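Local atomic coordinates of vivid PAS protein VVD (Neurospora crassa, PDB entry 3D72), a protein that senses blue light through a flavin-binding LOV domain, probably acting as a photoreceptor in the circadian system and forming a rapidly exchanging dimer when light-activated. Residues Met1-Tyr15 with Leu38-Tyr52. The protein carries 1 engineered substitution. Sequence-based numbering, arbitrary orientation.
Sequences MHTLYAPGGYDIMGY and LILCDLKQKDTPIVY. With FAD (flavin-adenine dinucleotide), chain C.
The Y52 ring takes I12 on one face: CG1 sits 3.7 Å from the ring centroid, only 8° off the normal, with CD1 beside it over the CG–CD1 bond. Y52 reaches this place because its CG stands anti to the backbone N (chi1 178°). The Y10 ring receives V51 CG2 on one face, offset toward the rim, while a water in the ring plane joins its hydroxyl to D42 OD2. L40 CD2 touches both Y10 and I12, meeting Y10 CD2 at 3.8 Å. At the Y5 edge, in plane, lies I50 O. Y10 OH also accepts from A6 N at 2.9 Å, which ties the ring back to the start of the A6-G9 turn just before it.

Nearer the N-terminus, the Q45 amide grips the L4 backbone with both ends. L4 N gives a nearly straight bond to a lone pair of Q45 OE1 (2.8 Å), and Q45 NE2 returns one to L4 O, 2.9 Å. NE2 also donates to D42 OD2 from above the carboxylate plane, which fixes the amide flip; D42 itself is salt-bridged to R141. A leucine in place of Q45 would probably leave both L4 backbone groups and D42 OD2 without these mates. Next door, T3 CG2 presses on P49 CG at a tight 3.5 Å, while T3 OG1 is hydrogen-bonded to G70 O.

The N-terminal segment thus straps across strands 38-42 and 50-52, paired around a classic bulge where V51 and Y52 face L40; I39 and C41 touch the flavin from this antiparallel sheet, the one that characterises the PAS/LOV fold.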
loop_
_atom_site.group_PDB
_atom_site.type_symbol
_atom_site.label_atom_id
_atom_site.label_comp_id
_atom_site.label_asym_id
_atom_site.label_seq_id
_atom_site.Cartn_x
_atom_site.Cartn_y
_atom_site.Cartn_z
ATOM N N MET A 1 -25.100 -3.507 19.942
ATOM C CA MET A 1 -24.154 -2.716 19.134
ATOM C C MET A 1 -24.936 -1.850 18.129
ATOM O O MET A 1 -25.984 -2.263 17.640
ATOM C CB MET A 1 -23.208 -3.676 18.428
ATOM C CG MET A 1 -22.317 -4.458 19.410
ATOM S SD MET A 1 -21.089 -3.392 20.198
ATOM C CE MET A 1 -19.684 -3.641 19.099
ATOM N N HIS A 2 -24.451 -0.640 17.856
ATOM C CA HIS A 2 -25.104 0.291 16.911
ATOM C C HIS A 2 -24.026 1.029 16.149
ATOM O O HIS A 2 -24.009 2.256 16.049
ATOM C CB HIS A 2 -25.981 1.272 17.679
ATOM C CG HIS A 2 -27.040 0.596 18.486
ATOM N ND1 HIS A 2 -28.097 -0.075 17.907
ATOM C CD2 HIS A 2 -27.147 0.387 19.819
ATOM C CE1 HIS A 2 -28.803 -0.672 18.849
ATOM N NE2 HIS A 2 -28.247 -0.408 20.018
ATOM N N THR A 3 -23.130 0.239 15.592
ATOM C CA THR A 3 -22.002 0.758 14.859
ATOM C C THR A 3 -22.353 1.609 13.642
ATOM O O THR A 3 -23.302 1.321 12.912
ATOM C CB THR A 3 -21.110 -0.409 14.445
ATOM O OG1 THR A 3 -20.851 -1.221 15.598
ATOM C CG2 THR A 3 -19.803 0.096 13.868
ATOM N N LEU A 4 -21.579 2.671 13.450
ATOM C CA LEU A 4 -21.752 3.564 12.315
ATOM C C LEU A 4 -20.604 3.272 11.354
ATOM O O LEU A 4 -19.510 2.897 11.785
ATOM C CB LEU A 4 -21.681 5.024 12.760
ATOM C CG LEU A 4 -22.830 5.520 13.642
ATOM C CD1 LEU A 4 -22.505 6.907 14.180
ATOM C CD2 LEU A 4 -24.129 5.526 12.839
ATOM N N TYR A 5 -20.854 3.435 10.060
ATOM C CA TYR A 5 -19.829 3.178 9.061
ATOM C C TYR A 5 -19.525 4.433 8.266
ATOM O O TYR A 5 -20.429 5.187 7.897
ATOM C CB TYR A 5 -20.275 2.047 8.131
ATOM C CG TYR A 5 -20.696 0.803 8.884
ATOM C CD1 TYR A 5 -22.039 0.563 9.178
ATOM C CD2 TYR A 5 -19.747 -0.117 9.338
ATOM C CE1 TYR A 5 -22.429 -0.555 9.901
ATOM C CE2 TYR A 5 -20.129 -1.239 10.065
ATOM C CZ TYR A 5 -21.471 -1.453 10.343
ATOM O OH TYR A 5 -21.859 -2.562 11.062
ATOM N N ALA A 6 -18.242 4.666 8.021
ATOM C CA ALA A 6 -17.795 5.831 7.272
ATOM C C ALA A 6 -18.421 5.920 5.890
ATOM O O ALA A 6 -18.282 5.020 5.070
ATOM C CB ALA A 6 -16.275 5.807 7.141
ATOM N N PRO A 7 -19.153 7.004 5.620
ATOM C CA PRO A 7 -19.733 7.081 4.283
ATOM C C PRO A 7 -18.539 7.252 3.344
ATOM O O PRO A 7 -17.613 7.992 3.662
ATOM C CB PRO A 7 -20.621 8.322 4.355
ATOM C CG PRO A 7 -19.940 9.174 5.393
ATOM C CD PRO A 7 -19.535 8.166 6.445
ATOM N N GLY A 8 -18.530 6.567 2.223
ATOM C CA GLY A 8 -17.388 6.699 1.323
ATOM C C GLY A 8 -16.498 5.502 1.532
ATOM O O GLY A 8 -15.690 5.163 0.663
ATOM N N GLY A 9 -16.633 4.840 2.692
ATOM C CA GLY A 9 -15.840 3.662 2.943
ATOM C C GLY A 9 -14.512 3.934 3.624
ATOM O O GLY A 9 -14.218 5.065 4.000
ATOM N N TYR A 10 -13.675 2.905 3.720
ATOM C CA TYR A 10 -12.387 3.062 4.375
ATOM C C TYR A 10 -11.152 3.039 3.487
ATOM O O TYR A 10 -11.135 2.361 2.473
ATOM C CB TYR A 10 -12.248 2.008 5.474
ATOM C CG TYR A 10 -13.307 2.161 6.533
ATOM C CD1 TYR A 10 -14.549 1.553 6.392
ATOM C CD2 TYR A 10 -13.101 2.998 7.629
ATOM C CE1 TYR A 10 -15.572 1.787 7.322
ATOM C CE2 TYR A 10 -14.108 3.238 8.561
ATOM C CZ TYR A 10 -15.343 2.633 8.397
ATOM O OH TYR A 10 -16.354 2.897 9.293
ATOM N N ASP A 11 -10.125 3.782 3.892
ATOM C CA ASP A 11 -8.873 3.853 3.138
ATOM C C ASP A 11 -7.990 2.637 3.414
ATOM O O ASP A 11 -6.862 2.778 3.897
ATOM C CB ASP A 11 -8.096 5.126 3.493
ATOM C CG ASP A 11 -6.975 5.418 2.504
ATOM O OD1 ASP A 11 -6.843 4.669 1.507
ATOM O OD2 ASP A 11 -6.237 6.401 2.724
ATOM N N ILE A 12 -8.500 1.456 3.081
ATOM C CA ILE A 12 -7.763 0.224 3.303
ATOM C C ILE A 12 -6.408 0.232 2.600
ATOM O O ILE A 12 -5.409 -0.183 3.192
ATOM C CB ILE A 12 -8.581 -1.006 2.850
ATOM C CG1 ILE A 12 -9.918 -1.045 3.602
ATOM C CG2 ILE A 12 -7.777 -2.289 3.086
ATOM C CD1 ILE A 12 -9.790 -1.012 5.123
ATOM N N MET A 13 -6.350 0.706 1.357
ATOM C CA MET A 13 -5.055 0.738 0.660
ATOM C C MET A 13 -4.060 1.656 1.358
ATOM O O MET A 13 -2.892 1.286 1.558
ATOM C CB MET A 13 -5.223 1.180 -0.795
ATOM C CG MET A 13 -5.980 0.186 -1.640
ATOM S SD MET A 13 -5.752 0.501 -3.405
ATOM C CE MET A 13 -6.898 1.798 -3.648
ATOM N N GLY A 14 -4.520 2.849 1.734
ATOM C CA GLY A 14 -3.639 3.781 2.406
ATOM C C GLY A 14 -3.126 3.205 3.708
ATOM O O GLY A 14 -1.962 3.404 4.062
ATOM N N TYR A 15 -3.989 2.485 4.418
ATOM C CA TYR A 15 -3.599 1.895 5.689
ATOM C C TYR A 15 -2.610 0.750 5.508
ATOM O O TYR A 15 -1.718 0.569 6.335
ATOM C CB TYR A 15 -4.830 1.427 6.470
ATOM C CG TYR A 15 -5.778 2.556 6.826
ATOM C CD1 TYR A 15 -5.316 3.866 6.989
ATOM C CD2 TYR A 15 -7.139 2.314 7.008
ATOM C CE1 TYR A 15 -6.189 4.909 7.326
ATOM C CE2 TYR A 15 -8.016 3.348 7.348
ATOM C CZ TYR A 15 -7.537 4.638 7.504
ATOM O OH TYR A 15 -8.413 5.651 7.826
ATOM N N LEU A 38 -8.290 -9.857 5.847
ATOM C CA LEU A 38 -8.043 -8.767 6.778
ATOM C C LEU A 38 -9.336 -8.120 7.191
ATOM O O LEU A 38 -10.352 -8.268 6.522
ATOM C CB LEU A 38 -7.135 -7.699 6.152
ATOM C CG LEU A 38 -7.624 -6.871 4.960
ATOM C CD1 LEU A 38 -8.562 -5.758 5.431
ATOM C CD2 LEU A 38 -6.419 -6.253 4.246
ATOM N N ILE A 39 -9.285 -7.430 8.318
ATOM C CA ILE A 39 -10.442 -6.684 8.801
ATOM C C ILE A 39 -9.954 -5.397 9.445
ATOM O O ILE A 39 -8.807 -5.292 9.871
ATOM C CB ILE A 39 -11.301 -7.483 9.814
ATOM C CG1 ILE A 39 -10.510 -7.786 11.086
ATOM C CG2 ILE A 39 -11.781 -8.771 9.173
ATOM C CD1 ILE A 39 -11.377 -8.399 12.183
ATOM N N LEU A 40 -10.821 -4.395 9.485
ATOM C CA LEU A 40 -10.478 -3.125 10.102
ATOM C C LEU A 40 -11.525 -2.899 11.185
ATOM O O LEU A 40 -12.723 -3.065 10.926
ATOM C CB LEU A 40 -10.557 -1.980 9.085
ATOM C CG LEU A 40 -9.994 -0.651 9.609
ATOM C CD1 LEU A 40 -8.463 -0.669 9.532
ATOM C CD2 LEU A 40 -10.540 0.498 8.769
ATOM N N CYS A 41 -11.070 -2.565 12.390
ATOM C CA CYS A 41 -11.963 -2.305 13.514
ATOM C C CYS A 41 -11.802 -0.870 13.976
ATOM O O CYS A 41 -10.706 -0.301 13.905
ATOM C CB CYS A 41 -11.674 -3.262 14.669
ATOM S SG CYS A 41 -11.962 -4.999 14.246
ATOM N N ASP A 42 -12.896 -0.286 14.456
ATOM C CA ASP A 42 -12.881 1.102 14.910
ATOM C C ASP A 42 -12.604 1.178 16.413
ATOM O O ASP A 42 -13.439 0.811 17.233
ATOM C CB ASP A 42 -14.227 1.753 14.598
ATOM C CG ASP A 42 -14.172 3.262 14.667
ATOM O OD1 ASP A 42 -13.363 3.783 15.452
ATOM O OD2 ASP A 42 -14.949 3.927 13.950
ATOM N N LEU A 43 -11.422 1.663 16.773
ATOM C CA LEU A 43 -11.046 1.772 18.172
ATOM C C LEU A 43 -11.874 2.783 18.941
ATOM O O LEU A 43 -11.946 2.720 20.171
ATOM C CB LEU A 43 -9.570 2.157 18.292
ATOM C CG LEU A 43 -8.562 1.143 17.748
ATOM C CD1 LEU A 43 -7.166 1.749 17.751
ATOM C CD2 LEU A 43 -8.609 -0.117 18.589
ATOM N N LYS A 44 -12.501 3.704 18.216
ATOM C CA LYS A 44 -13.293 4.759 18.831
ATOM C C LYS A 44 -14.796 4.558 18.884
ATOM O O LYS A 44 -15.541 5.501 19.177
ATOM C CB LYS A 44 -12.958 6.094 18.163
ATOM C CG LYS A 44 -11.803 6.836 18.827
ATOM C CD LYS A 44 -10.646 5.916 19.182
ATOM C CE LYS A 44 -9.575 6.662 19.969
ATOM N NZ LYS A 44 -8.438 5.773 20.333
ATOM N N GLN A 45 -15.257 3.350 18.584
ATOM C CA GLN A 45 -16.680 3.063 18.692
ATOM C C GLN A 45 -16.826 1.975 19.739
ATOM O O GLN A 45 -15.883 1.235 20.008
ATOM C CB GLN A 45 -17.284 2.619 17.358
ATOM C CG GLN A 45 -17.522 3.779 16.396
ATOM C CD GLN A 45 -18.417 3.409 15.234
ATOM O OE1 GLN A 45 -19.631 3.240 15.393
ATOM N NE2 GLN A 45 -17.823 3.269 14.052
ATOM N N LYS A 46 -18.007 1.880 20.330
ATOM C CA LYS A 46 -18.250 0.903 21.378
ATOM C C LYS A 46 -17.876 -0.527 21.026
ATOM O O LYS A 46 -18.374 -1.090 20.063
ATOM C CB LYS A 46 -19.718 0.940 21.800
ATOM C CG LYS A 46 -20.126 -0.238 22.646
ATOM C CD LYS A 46 -20.649 0.201 23.983
ATOM C CE LYS A 46 -21.565 -0.860 24.551
ATOM N NZ LYS A 46 -22.740 -1.051 23.651
ATOM N N ASP A 47 -16.996 -1.091 21.847
ATOM C CA ASP A 47 -16.516 -2.462 21.727
ATOM C C ASP A 47 -15.738 -2.795 20.460
ATOM O O ASP A 47 -15.852 -3.900 19.935
ATOM C CB ASP A 47 -17.677 -3.442 21.907
ATOM C CG ASP A 47 -17.223 -4.796 22.446
ATOM O OD1 ASP A 47 -16.120 -4.867 23.044
ATOM O OD2 ASP A 47 -17.977 -5.781 22.291
ATOM N N THR A 48 -14.951 -1.829 19.990
ATOM C CA THR A 48 -14.078 -1.992 18.824
ATOM C C THR A 48 -14.681 -2.849 17.709
ATOM O O THR A 48 -14.177 -3.933 17.383
ATOM C CB THR A 48 -12.736 -2.615 19.286
ATOM O OG1 THR A 48 -12.339 -2.000 20.526
ATOM C CG2 THR A 48 -11.659 -2.400 18.251
ATOM N N PRO A 49 -15.760 -2.363 17.085
ATOM C CA PRO A 49 -16.429 -3.096 16.010
ATOM C C PRO A 49 -15.725 -3.193 14.658
ATOM O O PRO A 49 -14.991 -2.291 14.264
ATOM C CB PRO A 49 -17.755 -2.358 15.889
ATOM C CG PRO A 49 -17.351 -0.942 16.124
ATOM C CD PRO A 49 -16.415 -1.059 17.318
ATOM N N ILE A 50 -15.974 -4.297 13.959
ATOM C CA ILE A 50 -15.445 -4.498 12.623
ATOM C C ILE A 50 -16.204 -3.538 11.716
ATOM O O ILE A 50 -17.436 -3.536 11.702
ATOM C CB ILE A 50 -15.709 -5.939 12.120
ATOM C CG1 ILE A 50 -14.946 -6.946 12.987
ATOM C CG2 ILE A 50 -15.317 -6.064 10.666
ATOM C CD1 ILE A 50 -15.354 -8.386 12.743
ATOM N N VAL A 51 -15.480 -2.713 10.972
ATOM C CA VAL A 51 -16.125 -1.762 10.064
ATOM C C VAL A 51 -15.779 -2.088 8.610
ATOM O O VAL A 51 -16.320 -1.494 7.678
ATOM C CB VAL A 51 -15.745 -0.284 10.399
ATOM C CG1 VAL A 51 -16.329 0.104 11.749
ATOM C CG2 VAL A 51 -14.238 -0.104 10.414
ATOM N N TYR A 52 -14.859 -3.034 8.419
ATOM C CA TYR A 52 -14.478 -3.486 7.082
ATOM C C TYR A 52 -13.935 -4.903 7.145
ATOM O O TYR A 52 -13.152 -5.219 8.030
ATOM C CB TYR A 52 -13.403 -2.591 6.455
ATOM C CG TYR A 52 -12.981 -3.081 5.084
ATOM C CD1 TYR A 52 -11.931 -3.989 4.929
ATOM C CD2 TYR A 52 -13.685 -2.693 3.951
ATOM C CE1 TYR A 52 -11.601 -4.498 3.672
ATOM C CE2 TYR A 52 -13.364 -3.196 2.698
ATOM C CZ TYR A 52 -12.328 -4.096 2.566
ATOM O OH TYR A 52 -12.045 -4.589 1.316
HETATM P PA FAD C . -12.220 -10.030 27.406
HETATM O O1A FAD C . -13.605 -10.316 26.939
HETATM O O2A FAD C . -12.053 -9.032 28.489
HETATM O O5B FAD C . -11.552 -11.408 27.821
HETATM C C5B FAD C . -10.215 -11.521 28.350
HETATM C C4B FAD C . -10.046 -12.944 28.871
HETATM O O4B FAD C . -8.734 -13.022 29.457
HETATM C C3B FAD C . -11.063 -13.376 29.950
HETATM O O3B FAD C . -11.747 -14.568 29.661
HETATM C C2B FAD C . -10.266 -13.453 31.247
HETATM O O2B FAD C . -10.586 -14.483 32.146
HETATM C C1B FAD C . -8.796 -13.468 30.818
HETATM N N9A FAD C . -7.944 -12.570 31.574
HETATM C C8A FAD C . -8.048 -11.211 31.689
HETATM N N7A FAD C . -7.136 -10.661 32.457
HETATM C C5A FAD C . -6.392 -11.741 32.900
HETATM C C6A FAD C . -5.243 -11.821 33.765
HETATM N N6A FAD C . -4.709 -10.734 34.330
HETATM N N1A FAD C . -4.713 -13.053 34.018
HETATM C C2A FAD C . -5.283 -14.140 33.430
HETATM N N3A FAD C . -6.349 -14.185 32.598
HETATM C C4A FAD C . -6.868 -12.899 32.381
HETATM N N1 FAD C . -10.160 -12.391 17.823
HETATM C C2 FAD C . -10.328 -13.620 17.270
HETATM O O2 FAD C . -10.596 -14.626 17.952
HETATM N N3 FAD C . -10.179 -13.779 15.883
HETATM C C4 FAD C . -9.887 -12.749 14.986
HETATM O O4 FAD C . -9.764 -13.001 13.765
HETATM C C4X FAD C . -9.701 -11.479 15.570
HETATM N N5 FAD C . -9.417 -10.385 14.732
HETATM C C5X FAD C . -9.248 -9.146 15.326
HETATM C C6 FAD C . -8.958 -8.022 14.493
HETATM C C7 FAD C . -8.814 -6.757 15.011
HETATM C C7M FAD C . -8.481 -5.624 14.031
HETATM C C8 FAD C . -9.001 -6.523 16.396
HETATM C C8M FAD C . -8.881 -5.150 17.026
HETATM C C9 FAD C . -9.287 -7.644 17.257
HETATM C C9A FAD C . -9.423 -8.948 16.751
HETATM N N10 FAD C . -9.703 -10.106 17.585
HETATM C C10 FAD C . -9.885 -11.333 16.987
HETATM C "C1'" FAD C . -9.821 -10.015 19.067
HETATM C "C2'" FAD C . -11.128 -9.647 19.726
HETATM O "O2'" FAD C . -11.783 -8.659 18.923
HETATM C "C3'" FAD C . -10.801 -9.170 21.161
HETATM O "O3'" FAD C . -9.950 -8.028 21.078
HETATM C "C4'" FAD C . -10.080 -10.267 22.014
HETATM O "O4'" FAD C . -10.962 -11.356 22.213
HETATM C "C5'" FAD C . -9.591 -9.745 23.375
HETATM O "O5'" FAD C . -10.461 -8.727 23.895
HETATM P P FAD C . -11.803 -9.058 24.677
HETATM O O1P FAD C . -12.572 -7.811 24.695
HETATM O O2P FAD C . -12.480 -10.234 24.078
HETATM O O3P FAD C . -11.396 -9.432 26.183
HETATM O O HOH W 1 -20.040 0.062 18.048
HETATM O O HOH W 2 -15.478 4.331 11.327
#